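Local coordinates for hypothetical protein PH1789 (Pyrococcus horikoshii, PDB 1WR2) that is of unknown function but belongs to the ATP-grasp clan, with an alpha+beta architecture built around two antiparallel sheets, at residues A[21-26]-A[39-44]; A[28-31]-A[35-38]; A[71-76]-A[99-104]; A[125-130]-A[135-140]; A[152-157]-A[167-172]. One frame throughout, in Å; residues are numbered along the deposited sequence.

Interaction 1: A[21-26]-A[39-44]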
# COMPACT_ATOMS: atom_id res chain seq x y z
N VAL A 21 -5.59 3.60 7.98
CA VAL A 21 -4.83 2.38 8.23
C VAL A 21 -4.78 1.59 6.93
O VAL A 21 -5.55 1.85 6.02
CB VAL A 21 -5.46 1.52 9.37
CG1 VAL A 21 -5.40 2.30 10.69
CG2 VAL A 21 -6.89 1.18 9.03
N GLU A 22 -3.87 0.63 6.84
CA GLU A 22 -3.69 -0.14 5.62
C GLU A 22 -4.95 -0.66 4.95
O GLU A 22 -5.11 -0.49 3.74
CB GLU A 22 -2.74 -1.31 5.87
CG GLU A 22 -2.33 -2.06 4.61
CD GLU A 22 -1.32 -3.17 4.89
OE1 GLU A 22 -0.74 -3.20 6.00
OE2 GLU A 22 -1.10 -4.00 3.99
N TYR A 23 -5.86 -1.27 5.70
CA TYR A 23 -7.06 -1.81 5.07
C TYR A 23 -7.97 -0.73 4.53
O TYR A 23 -8.63 -0.93 3.52
CB TYR A 23 -7.81 -2.77 6.01
CG TYR A 23 -8.69 -2.11 7.06
CD1 TYR A 23 -9.94 -1.59 6.73
CD2 TYR A 23 -8.27 -2.02 8.38
CE1 TYR A 23 -10.75 -0.99 7.70
CE2 TYR A 23 -9.06 -1.42 9.36
CZ TYR A 23 -10.30 -0.91 9.01
OH TYR A 23 -11.06 -0.30 9.97
N GLU A 24 -8.00 0.44 5.19
CA GLU A 24 -8.86 1.54 4.73
C GLU A 24 -8.29 2.15 3.46
O GLU A 24 -9.02 2.50 2.53
CB GLU A 24 -8.97 2.63 5.79
CG GLU A 24 -9.55 2.16 7.10
CD GLU A 24 -9.43 3.20 8.20
OE1 GLU A 24 -8.37 3.87 8.26
OE2 GLU A 24 -10.37 3.32 9.01
N ALA A 25 -6.97 2.31 3.43
CA ALA A 25 -6.29 2.86 2.26
C ALA A 25 -6.56 1.95 1.06
O ALA A 25 -6.95 2.41 -0.01
CB ALA A 25 -4.79 2.95 2.52
N LYS A 26 -6.35 0.65 1.25
CA LYS A 26 -6.56 -0.31 0.18
C LYS A 26 -7.98 -0.35 -0.37
O LYS A 26 -8.19 -0.66 -1.54
CB LYS A 26 -6.10 -1.69 0.62
CG LYS A 26 -4.59 -1.80 0.68
CD LYS A 26 -4.15 -3.12 1.25
CE LYS A 26 -2.65 -3.29 1.19
NZ LYS A 26 -2.26 -4.59 1.82
N GLU A 39 -7.60 -9.69 1.01
CA GLU A 39 -7.13 -9.66 2.39
C GLU A 39 -8.34 -9.52 3.29
O GLU A 39 -9.31 -8.85 2.93
CB GLU A 39 -6.19 -8.48 2.63
CG GLU A 39 -4.90 -8.55 1.86
CD GLU A 39 -4.10 -7.26 1.93
OE1 GLU A 39 -2.96 -7.27 1.43
OE2 GLU A 39 -4.62 -6.25 2.47
N LYS A 40 -8.30 -10.15 4.46
CA LYS A 40 -9.43 -10.07 5.38
C LYS A 40 -9.05 -9.43 6.70
O LYS A 40 -7.95 -9.62 7.21
CB LYS A 40 -10.01 -11.46 5.64
CG LYS A 40 -10.88 -12.02 4.53
CD LYS A 40 -10.07 -12.57 3.37
CE LYS A 40 -10.91 -13.52 2.54
NZ LYS A 40 -12.18 -12.90 2.07
N LEU A 41 -9.98 -8.66 7.26
CA LEU A 41 -9.75 -7.99 8.53
C LEU A 41 -10.37 -8.79 9.67
O LEU A 41 -11.58 -8.81 9.85
CB LEU A 41 -10.36 -6.58 8.52
CG LEU A 41 -10.19 -5.78 9.82
CD1 LEU A 41 -8.72 -5.62 10.12
CD2 LEU A 41 -10.85 -4.42 9.69
N ALA A 42 -9.52 -9.47 10.44
CA ALA A 42 -10.00 -10.27 11.56
C ALA A 42 -10.16 -9.41 12.81
O ALA A 42 -9.29 -8.60 13.13
CB ALA A 42 -9.01 -11.41 11.83
N LYS A 43 -11.28 -9.57 13.51
CA LYS A 43 -11.51 -8.81 14.73
C LYS A 43 -11.16 -9.67 15.94
O LYS A 43 -11.00 -9.15 17.05
CB LYS A 43 -12.98 -8.37 14.83
CG LYS A 43 -13.43 -7.42 13.71
CD LYS A 43 -12.60 -6.14 13.71
CE LYS A 43 -13.00 -5.20 12.57
NZ LYS A 43 -14.39 -4.66 12.73
N THR A 44 -11.05 -10.98 15.73
CA THR A 44 -10.70 -11.91 16.81
C THR A 44 -9.74 -12.96 16.27
O THR A 44 -9.59 -13.10 15.05
CB THR A 44 -11.93 -12.67 17.36
OG1 THR A 44 -12.47 -13.52 16.35
CG2 THR A 44 -13.01 -11.69 17.83

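Interaction 2: A[28-31]-A[35-38]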
# COMPACT_ATOMS: atom_id res chain seq x y z
N VAL A 28 -9.74 2.27 -0.71
CA VAL A 28 -9.75 3.40 -1.63
C VAL A 28 -9.09 2.97 -2.94
O VAL A 28 -9.59 3.25 -4.03
CB VAL A 28 -8.97 4.60 -1.05
CG1 VAL A 28 -8.88 5.71 -2.09
CG2 VAL A 28 -9.67 5.10 0.20
N LEU A 29 -7.97 2.26 -2.83
CA LEU A 29 -7.24 1.79 -3.99
C LEU A 29 -8.08 0.84 -4.84
O LEU A 29 -8.15 1.01 -6.06
CB LEU A 29 -5.93 1.12 -3.56
CG LEU A 29 -4.97 2.00 -2.74
CD1 LEU A 29 -3.67 1.25 -2.49
CD2 LEU A 29 -4.68 3.30 -3.47
N LYS A 30 -8.71 -0.14 -4.21
CA LYS A 30 -9.54 -1.09 -4.95
C LYS A 30 -10.70 -0.40 -5.68
O LYS A 30 -11.06 -0.80 -6.79
CB LYS A 30 -10.10 -2.17 -4.01
CG LYS A 30 -9.05 -3.17 -3.54
CD LYS A 30 -9.67 -4.32 -2.74
CE LYS A 30 -10.26 -3.84 -1.43
NZ LYS A 30 -10.77 -4.98 -0.63
N ALA A 31 -11.26 0.63 -5.06
CA ALA A 31 -12.38 1.36 -5.64
C ALA A 31 -12.00 1.95 -7.00
O ALA A 31 -12.87 2.32 -7.79
CB ALA A 31 -12.83 2.47 -4.69
N PRO A 35 -4.37 -2.97 -8.43
CA PRO A 35 -4.10 -4.36 -8.05
C PRO A 35 -3.81 -4.64 -6.58
O PRO A 35 -2.65 -4.68 -6.17
CB PRO A 35 -2.93 -4.73 -8.93
CG PRO A 35 -2.15 -3.46 -8.96
CD PRO A 35 -3.24 -2.42 -9.19
N VAL A 36 -4.86 -4.83 -5.80
CA VAL A 36 -4.73 -5.15 -4.38
C VAL A 36 -5.31 -6.55 -4.19
O VAL A 36 -6.49 -6.77 -4.47
CB VAL A 36 -5.54 -4.18 -3.51
CG1 VAL A 36 -5.45 -4.60 -2.05
CG2 VAL A 36 -5.04 -2.75 -3.70
N PRO A 37 -4.50 -7.50 -3.72
CA PRO A 37 -4.96 -8.88 -3.51
C PRO A 37 -5.96 -9.01 -2.36
O PRO A 37 -6.06 -8.13 -1.50
CB PRO A 37 -3.67 -9.64 -3.26
CG PRO A 37 -2.85 -8.62 -2.51
CD PRO A 37 -3.09 -7.36 -3.30
N GLU A 38 -6.70 -10.12 -2.35
CA GLU A 38 -7.69 -10.37 -1.32
C GLU A 38 -7.05 -10.45 0.06
O GLU A 38 -6.07 -11.17 0.26
CB GLU A 38 -8.44 -11.67 -1.60
CG GLU A 38 -9.64 -11.93 -0.70
CD GLU A 38 -10.73 -10.89 -0.88
OE1 GLU A 38 -11.00 -10.51 -2.04
OE2 GLU A 38 -11.34 -10.47 0.12
O HOH W 1 -8.11 -7.15 -0.37

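Interaction 3: A[71-76]-A[99-104]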
# COMPACT_ATOMS: atom_id res chain seq x y z
N LYS A 71 4.10 0.05 10.86
CA LYS A 71 4.06 -1.32 11.35
C LYS A 71 5.40 -2.00 11.59
O LYS A 71 5.58 -2.66 12.61
CB LYS A 71 3.19 -2.16 10.41
CG LYS A 71 1.73 -1.69 10.33
CD LYS A 71 0.88 -2.61 9.45
CE LYS A 71 1.29 -2.55 7.99
NZ LYS A 71 0.93 -1.24 7.36
N SER A 72 6.34 -1.87 10.65
CA SER A 72 7.65 -2.52 10.82
C SER A 72 8.39 -1.97 12.04
O SER A 72 9.07 -2.71 12.76
CB SER A 72 8.51 -2.33 9.57
OG SER A 72 8.84 -0.96 9.38
N ASP A 73 8.26 -0.67 12.27
CA ASP A 73 8.91 -0.02 13.40
C ASP A 73 8.40 -0.61 14.72
O ASP A 73 9.19 -0.89 15.63
CB ASP A 73 8.64 1.49 13.35
CG ASP A 73 9.59 2.29 14.22
OD1 ASP A 73 10.82 2.18 14.03
OD2 ASP A 73 9.10 3.05 15.09
N ALA A 74 7.09 -0.81 14.81
CA ALA A 74 6.46 -1.36 16.01
C ALA A 74 6.52 -2.88 16.07
O ALA A 74 6.27 -3.48 17.12
CB ALA A 74 5.01 -0.91 16.08
N LYS A 75 6.86 -3.50 14.95
CA LYS A 75 6.95 -4.95 14.88
C LYS A 75 5.59 -5.60 15.12
O LYS A 75 5.45 -6.53 15.91
CB LYS A 75 7.98 -5.45 15.90
CG LYS A 75 9.41 -5.03 15.55
CD LYS A 75 10.26 -4.81 16.78
CE LYS A 75 10.38 -6.06 17.63
NZ LYS A 75 11.21 -5.79 18.84
N VAL A 76 4.58 -5.08 14.43
CA VAL A 76 3.23 -5.62 14.54
C VAL A 76 2.83 -6.34 13.25
O VAL A 76 1.65 -6.59 13.01
CB VAL A 76 2.19 -4.52 14.88
CG1 VAL A 76 2.50 -3.91 16.23
CG2 VAL A 76 2.17 -3.44 13.80
N LYS A 99 1.40 -3.14 22.35
CA LYS A 99 1.21 -2.64 23.70
C LYS A 99 2.44 -1.88 24.19
O LYS A 99 2.32 -0.86 24.86
CB LYS A 99 0.91 -3.81 24.65
CG LYS A 99 0.12 -3.41 25.89
CD LYS A 99 -1.25 -2.87 25.49
CE LYS A 99 -2.04 -2.41 26.70
NZ LYS A 99 -1.32 -1.35 27.45
N LYS A 100 3.61 -2.39 23.84
CA LYS A 100 4.86 -1.75 24.25
C LYS A 100 5.09 -0.48 23.44
O LYS A 100 5.66 0.49 23.93
CB LYS A 100 6.04 -2.70 24.04
CG LYS A 100 5.88 -4.06 24.71
CD LYS A 100 7.12 -4.93 24.49
CE LYS A 100 6.81 -6.41 24.70
NZ LYS A 100 6.17 -6.70 26.02
N TYR A 101 4.63 -0.48 22.19
CA TYR A 101 4.80 0.65 21.28
C TYR A 101 3.89 1.84 21.60
O TYR A 101 4.35 2.98 21.70
CB TYR A 101 4.56 0.17 19.85
CG TYR A 101 5.00 1.15 18.79
CD1 TYR A 101 6.33 1.22 18.40
CD2 TYR A 101 4.08 1.99 18.18
CE1 TYR A 101 6.73 2.11 17.40
CE2 TYR A 101 4.47 2.89 17.19
CZ TYR A 101 5.79 2.94 16.81
OH TYR A 101 6.17 3.82 15.82
N ARG A 102 2.59 1.57 21.74
CA ARG A 102 1.60 2.60 22.07
C ARG A 102 0.52 1.91 22.91
O ARG A 102 -0.47 1.41 22.36
CB ARG A 102 0.96 3.19 20.81
CG ARG A 102 1.76 4.28 20.08
CD ARG A 102 1.94 5.54 20.93
NE ARG A 102 0.69 6.24 21.24
CZ ARG A 102 0.02 7.01 20.39
NH1 ARG A 102 0.48 7.20 19.16
NH2 ARG A 102 -1.10 7.60 20.77
N PRO A 103 0.69 1.85 24.24
CA PRO A 103 -0.32 1.20 25.08
C PRO A 103 -1.73 1.77 25.00
O PRO A 103 -2.69 1.11 25.39
CB PRO A 103 0.29 1.29 26.49
CG PRO A 103 1.28 2.42 26.39
CD PRO A 103 1.87 2.24 25.03
N ASP A 104 -1.86 2.99 24.47
CA ASP A 104 -3.17 3.62 24.36
C ASP A 104 -3.76 3.50 22.95
O ASP A 104 -4.78 4.13 22.62
CB ASP A 104 -3.05 5.10 24.73
CG ASP A 104 -2.14 5.86 23.77
OD1 ASP A 104 -1.00 5.40 23.54
OD2 ASP A 104 -2.57 6.92 23.26

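Interaction 4: A[125-130]-A[135-140]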
# COMPACT_ATOMS: atom_id res chain seq x y z
N GLY A 125 4.53 7.34 -5.12
CA GLY A 125 4.18 8.29 -4.08
C GLY A 125 3.39 9.49 -4.60
O GLY A 125 3.45 9.81 -5.79
N VAL A 126 2.66 10.13 -3.70
CA VAL A 126 1.86 11.30 -4.02
C VAL A 126 1.96 12.31 -2.89
O VAL A 126 1.81 11.97 -1.72
CB VAL A 126 0.37 10.92 -4.22
CG1 VAL A 126 -0.48 12.17 -4.36
CG2 VAL A 126 0.22 10.06 -5.47
N THR A 127 2.27 13.55 -3.25
CA THR A 127 2.36 14.63 -2.29
C THR A 127 1.63 15.80 -2.91
O THR A 127 1.34 15.79 -4.11
CB THR A 127 3.82 15.03 -2.01
OG1 THR A 127 4.44 15.48 -3.22
CG2 THR A 127 4.59 13.86 -1.44
N GLU A 128 1.31 16.80 -2.09
CA GLU A 128 0.63 17.99 -2.57
C GLU A 128 1.49 19.22 -2.27
O GLU A 128 1.86 19.46 -1.12
CB GLU A 128 -0.72 18.16 -1.88
CG GLU A 128 -1.46 19.40 -2.36
CD GLU A 128 -2.79 19.59 -1.67
OE1 GLU A 128 -2.79 19.76 -0.44
OE2 GLU A 128 -3.83 19.58 -2.37
N ASP A 129 1.80 19.98 -3.31
CA ASP A 129 2.60 21.20 -3.17
C ASP A 129 1.69 22.41 -2.97
O ASP A 129 0.60 22.49 -3.54
CB ASP A 129 3.46 21.41 -4.42
CG ASP A 129 4.25 22.69 -4.37
OD1 ASP A 129 5.38 22.69 -3.82
OD2 ASP A 129 3.75 23.72 -4.86
N PRO A 130 2.14 23.38 -2.15
CA PRO A 130 1.36 24.59 -1.88
C PRO A 130 1.01 25.41 -3.13
O PRO A 130 -0.09 25.96 -3.23
CB PRO A 130 2.27 25.38 -0.93
CG PRO A 130 3.08 24.30 -0.25
CD PRO A 130 3.40 23.38 -1.39
N ALA A 135 1.34 15.88 -6.92
CA ALA A 135 2.35 15.34 -7.82
C ALA A 135 2.47 13.86 -7.53
O ALA A 135 2.33 13.41 -6.38
CB ALA A 135 3.67 16.04 -7.60
N ILE A 136 2.71 13.09 -8.58
CA ILE A 136 2.87 11.66 -8.47
C ILE A 136 4.35 11.34 -8.75
O ILE A 136 4.96 11.91 -9.66
CB ILE A 136 1.95 10.93 -9.47
CG1 ILE A 136 2.04 9.42 -9.27
CG2 ILE A 136 2.30 11.34 -10.90
CD1 ILE A 136 0.89 8.66 -9.91
N MET A 137 4.92 10.46 -7.93
CA MET A 137 6.33 10.06 -8.04
C MET A 137 6.47 8.57 -8.30
O MET A 137 5.63 7.76 -7.88
CB MET A 137 7.07 10.37 -6.73
CG MET A 137 7.42 11.83 -6.46
SD MET A 137 6.00 12.95 -6.28
CE MET A 137 5.46 12.63 -4.59
N PHE A 138 7.56 8.21 -8.96
CA PHE A 138 7.86 6.82 -9.26
C PHE A 138 9.36 6.58 -9.12
O PHE A 138 10.17 7.45 -9.45
CB PHE A 138 7.46 6.46 -10.69
CG PHE A 138 7.93 5.10 -11.11
CD1 PHE A 138 7.31 3.96 -10.61
CD2 PHE A 138 9.01 4.96 -11.98
CE1 PHE A 138 7.78 2.70 -10.94
CE2 PHE A 138 9.48 3.70 -12.32
CZ PHE A 138 8.87 2.56 -11.81
N GLY A 139 9.71 5.40 -8.62
CA GLY A 139 11.11 5.04 -8.45
C GLY A 139 11.16 3.63 -7.92
O GLY A 139 10.14 3.10 -7.47
N LEU A 140 12.33 2.99 -7.96
CA LEU A 140 12.44 1.63 -7.44
C LEU A 140 12.42 1.63 -5.92
O LEU A 140 12.78 2.62 -5.28
CB LEU A 140 13.73 0.96 -7.92
CG LEU A 140 13.86 0.57 -9.39
CD1 LEU A 140 15.10 -0.28 -9.58
CD2 LEU A 140 12.64 -0.19 -9.84

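Interaction 5: A[152-157]-A[167-172]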
# COMPACT_ATOMS: atom_id res chain seq x y z
N THR A 152 11.35 10.04 -10.10
CA THR A 152 10.93 11.02 -11.09
C THR A 152 9.51 11.42 -10.68
O THR A 152 8.87 10.70 -9.91
CB THR A 152 10.91 10.40 -12.51
OG1 THR A 152 10.04 9.25 -12.54
CG2 THR A 152 12.31 9.98 -12.92
N PHE A 153 9.04 12.57 -11.16
CA PHE A 153 7.70 13.02 -10.79
C PHE A 153 6.98 13.72 -11.94
O PHE A 153 7.59 14.03 -12.98
CB PHE A 153 7.76 13.95 -9.57
CG PHE A 153 8.09 15.38 -9.90
CD1 PHE A 153 7.07 16.29 -10.22
CD2 PHE A 153 9.40 15.82 -9.90
CE1 PHE A 153 7.38 17.63 -10.53
CE2 PHE A 153 9.72 17.15 -10.22
CZ PHE A 153 8.70 18.06 -10.53
N ARG A 154 5.69 13.95 -11.75
CA ARG A 154 4.86 14.61 -12.76
C ARG A 154 3.67 15.20 -12.00
O ARG A 154 3.30 14.69 -10.94
CB ARG A 154 4.37 13.57 -13.77
CG ARG A 154 4.62 13.91 -15.23
CD ARG A 154 6.04 14.36 -15.47
NE ARG A 154 6.60 13.82 -16.70
CZ ARG A 154 7.82 13.30 -16.78
NH1 ARG A 154 8.60 13.26 -15.71
NH2 ARG A 154 8.26 12.83 -17.94
N LEU A 155 3.08 16.27 -12.51
CA LEU A 155 1.93 16.85 -11.84
C LEU A 155 0.68 16.06 -12.21
O LEU A 155 0.53 15.60 -13.35
CB LEU A 155 1.75 18.32 -12.22
CG LEU A 155 2.87 19.24 -11.73
CD1 LEU A 155 2.55 20.69 -12.07
CD2 LEU A 155 3.03 19.07 -10.22
N VAL A 156 -0.20 15.86 -11.24
CA VAL A 156 -1.44 15.14 -11.46
C VAL A 156 -2.47 16.14 -11.98
O VAL A 156 -2.55 17.26 -11.49
CB VAL A 156 -1.93 14.51 -10.13
CG1 VAL A 156 -3.28 13.85 -10.33
CG2 VAL A 156 -0.90 13.51 -9.63
N PRO A 157 -3.29 15.75 -12.98
CA PRO A 157 -3.35 14.46 -13.67
C PRO A 157 -2.27 14.30 -14.73
O PRO A 157 -1.86 15.26 -15.37
CB PRO A 157 -4.75 14.48 -14.29
CG PRO A 157 -4.86 15.92 -14.70
CD PRO A 157 -4.34 16.66 -13.48
N ILE A 167 8.70 6.75 -16.24
CA ILE A 167 9.22 5.43 -15.91
C ILE A 167 10.60 5.28 -16.56
O ILE A 167 11.51 4.67 -15.99
CB ILE A 167 8.31 4.30 -16.45
CG1 ILE A 167 6.93 4.37 -15.78
CG2 ILE A 167 8.95 2.94 -16.16
CD1 ILE A 167 5.96 3.30 -16.26
N GLN A 168 10.76 5.86 -17.74
CA GLN A 168 12.02 5.77 -18.47
C GLN A 168 13.08 6.75 -17.98
O GLN A 168 14.27 6.55 -18.23
CB GLN A 168 11.76 6.01 -19.96
CG GLN A 168 10.69 5.10 -20.53
CD GLN A 168 10.44 5.33 -22.01
OE1 GLN A 168 10.44 6.47 -22.48
NE2 GLN A 168 10.19 4.24 -22.74
N GLU A 169 12.66 7.79 -17.27
CA GLU A 169 13.57 8.80 -16.77
C GLU A 169 14.38 8.42 -15.52
O GLU A 169 15.38 9.07 -15.22
CB GLU A 169 12.80 10.10 -16.50
CG GLU A 169 12.07 10.64 -17.73
CD GLU A 169 11.36 11.95 -17.46
OE1 GLU A 169 10.80 12.12 -16.36
OE2 GLU A 169 11.36 12.82 -18.36
N ILE A 170 13.96 7.38 -14.80
CA ILE A 170 14.71 7.00 -13.60
C ILE A 170 16.03 6.35 -14.00
O ILE A 170 16.10 5.64 -15.01
CB ILE A 170 13.92 6.01 -12.69
CG1 ILE A 170 13.56 4.74 -13.48
CG2 ILE A 170 12.67 6.69 -12.13
CD1 ILE A 170 12.91 3.67 -12.63
N LYS A 171 17.08 6.60 -13.22
CA LYS A 171 18.38 6.03 -13.53
C LYS A 171 18.33 4.51 -13.58
O LYS A 171 19.00 3.88 -14.39
CB LYS A 171 19.41 6.46 -12.49
CG LYS A 171 19.61 7.97 -12.39
CD LYS A 171 20.84 8.30 -11.55
CE LYS A 171 20.97 9.79 -11.34
NZ LYS A 171 19.76 10.34 -10.67
N ALA A 172 17.51 3.92 -12.71
CA ALA A 172 17.38 2.47 -12.64
C ALA A 172 16.49 1.88 -13.72
O ALA A 172 16.11 0.71 -13.64
CB ALA A 172 16.88 2.07 -11.28

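Interaction 1: A[21-26]-A[39-44]
Y23 and K26 near the start of helix 22-30 meet L41 and E39 on and beside the outermost strand 40-42, a helix-against-sheet-edge contact of the ATP-grasp fold. V21, the N-cap, opens the helix: its N donates to E24 OE1 (2.8 Å), met on the anti side, the side-chain half of a capping box. E22 follows, an acid placed among lysines: its OE2 takes a bond from K26 NZ on the anti lone pair, and K62 and K71 pair with the same carboxylate. Y23 supplies the apolar surface. Its CG sits between the backbone N and the carbonyl carbon (chi1 80°), and one ring face receives L41 CD2, 3.6 Å from the centroid, a CH-pi contact. The aliphatic CG of E24 lies 3.4 Å above the plane of the opposite face, so the ring is sandwiched. K26 sends an extended chain across the E39 side chain at about a right angle, long enough to bring its ammonium to both acids and to V228 O. The lysine probably offsets the repulsion between E22 OE2 and E39 OE2, 4.4 Å apart; K26 NZ meets the syn lone pair of E39 OE1 at 2.8 Å and bonds weakly to E39 OE2.

Interaction 2: A[28-31]-A[35-38]
K30 and V36 bring their backbones within 6.3 Å, CA to CA, where the last turn of helix 22-30 is passed by the extended chain of 35-38. V36 carries the contact as a short, branched wedge. Its CB lies 3.7 Å from K30 CG, and its CG2 touches both helix residues, 4.0 Å from L29 CB and equally far from K30 CG. The other methyl, CG1, stands anti to the backbone N (chi1 176°), which brings CG2 round beside that N to face the helix. A beta-branched valine suits this extended stretch just ahead of a proline. The segment belongs to the loop of a helix-loop-strand connection in the ATP-grasp fold, leading into strand 40-42; P35 joins its backbone to I227 of strand 225-234. L29, buried, packs its side chain on L200 of helix 187-203 and on M211 and L213 of strand 208-218. K30 is exposed and amphipathic: its chain crosses the valine at about a right angle and lays CG against it, then a bend at chi3 (-66°) carries the ammonium onward. There NZ bonds weakly to a water; that water's other link, to P37 O, is short enough at 2.5 Å to be doubtful.

Interaction 3: A[71-76]-A[99-104]
Y101, on the last turn of helix 84-101, lies across the end of helix 71-74, which closes with a Schellman motif: K75 takes positive phi and V76 N bonds back to K71 O at 3.2 Å. The tyrosine can be followed outward. Its CB comes 3.9 Å from A74 CB, and with CG anti to the backbone N (chi1 -167°) the ring is swung over that methyl. CG and CD1 then meet A74 CB at 3.4 Å each, while CD1 also passes close to A74 CA. The methyl stands over one ring face, 15° off the normal, a CH-pi contact set toward the CG side of the ring. The small methyl of alanine suits a site where the ring lies so near the helix backbone, and I68 packs against both partners. Farther out the surroundings turn polar. CE1 is 3.4 Å from D73 OD2, which lies at the ring edge, near its plane, with the carboxylate turned 87° from the ring. At the tip, OH comes 3.1 Å from the same oxygen, a polar pairing at the exposed margin. In the chain after Y101, R102 holds D104 side-on, R102 NE to D104 OD1 at 3.0 Å and NH2 to OD2.

Interaction 4: A[125-130]-A[135-140]
G125 and M137, with T127 and A135, form the hydrogen-bonded pairs of an antiparallel hairpin built from strands 120-129 and 133-140. This ladder is the tight part. G125 N donates to M137 O (3.0 Å), and M137 N answers to G125 O (2.7 Å). One pair further on, T127 N bonds to A135 O (3.1 Å) and A135 N to T127 O (2.8 Å). Between them V126 and I136 form the non-hydrogen-bonded pair, and V126 CA approaches A135 O at 3.2 Å in a CA-H...O contact. The face bearing T127 and M137 is closely packed at one point. M137 bends at chi2 (63°) and chi3 (79°), so the thioether leans across toward the neighbouring strand and its CE settles against T127. There M137 CE lies 3.5 Å from T127 CG2, tighter than usual, and 3.3 Å from T127 OG1. A flexible methionine suits such a folded path, while T127 stays exposed at the margin. The opposite face is looser between the strands themselves, V126 CG2 and I136 CG1 being 4.3 Å apart, and both branched chains also pack on helix 187-203. Beyond T127 the side chains of 128-130 do not reach 135-140; E128 instead touches H134, and D129 OD2 accepts from Q131 N and F132 N. Helix 187-203 covers the V126 and I136 face through V197, with L194 also on I136; strand 208-218 flanks the hairpin beside V126, and strand 152-155 borders I136 and F138.

Interaction 5: A[152-157]-A[167-172]
R154 and E169 form a salt bridge between the outermost strand 152-155 and the C-terminal part of helix 160-168 with what follows it, a strand-to-helix-end contact at the rim of the six-stranded antiparallel sheet of the ATP-grasp fold. R154 NH1 donates to E169 OE1 at 2.6 Å, with the oxygen in the guanidinium plane but approached 27° out of the carboxylate plane. The second bond, R154 NH2 to E169 OE2, is weak at 3.1 Å, consistent with the 55° between the two planes. R154 NH1 has a further acceptor in F153 O, 3.0 Å away and nearly straight at the hydrogen (171°), so a backbone carbonyl of its own strand helps fix how the guanidinium is turned. The chain bends at chi2 and chi3 to reach both, something the long arginine can do. E169 comes from the opposite direction on an extended chain. T152 divides its two branches between polar and apolar partners. OG1 bonds to M166 O in the last turn of the helix, taking up a carbonyl near the helix end, while T152 CG2 packs at 3.6 Å on E169 CB. Among backbone groups, T152 and R154 pair with F138 and I136 of the adjacent strand, and K171 N and A172 N are taken up by the D150 carboxylate. I170 is buried: its CD1 packs on F138, the side chain also touches L176, and I170 CG2 presses on T152 CG2 at 3.4 Å, closer than usual for two carbons.

From the N terminus, helix 22-30 takes part in two contacts: interaction 2 closes the short turn out of it, and interaction 1 spans that turn to join the helix to strand 40-42, so interaction 2 lies within interaction 1 and packs on it through K26 and V36. Interaction 3 follows in series, closing a loop that holds strand 77-81 and most of helix 84-101; a salt bridge from E22 to K71 ties it to interaction 1. Interaction 4 closes a hairpin in the other sheet, and interaction 5 returns the chain to that sheet's edge, where strand 152-155 probably hydrogen-bonds to strand 133-140. No loops cross, and interactions 3 and 5 lie about 34 Å apart, centre to centre.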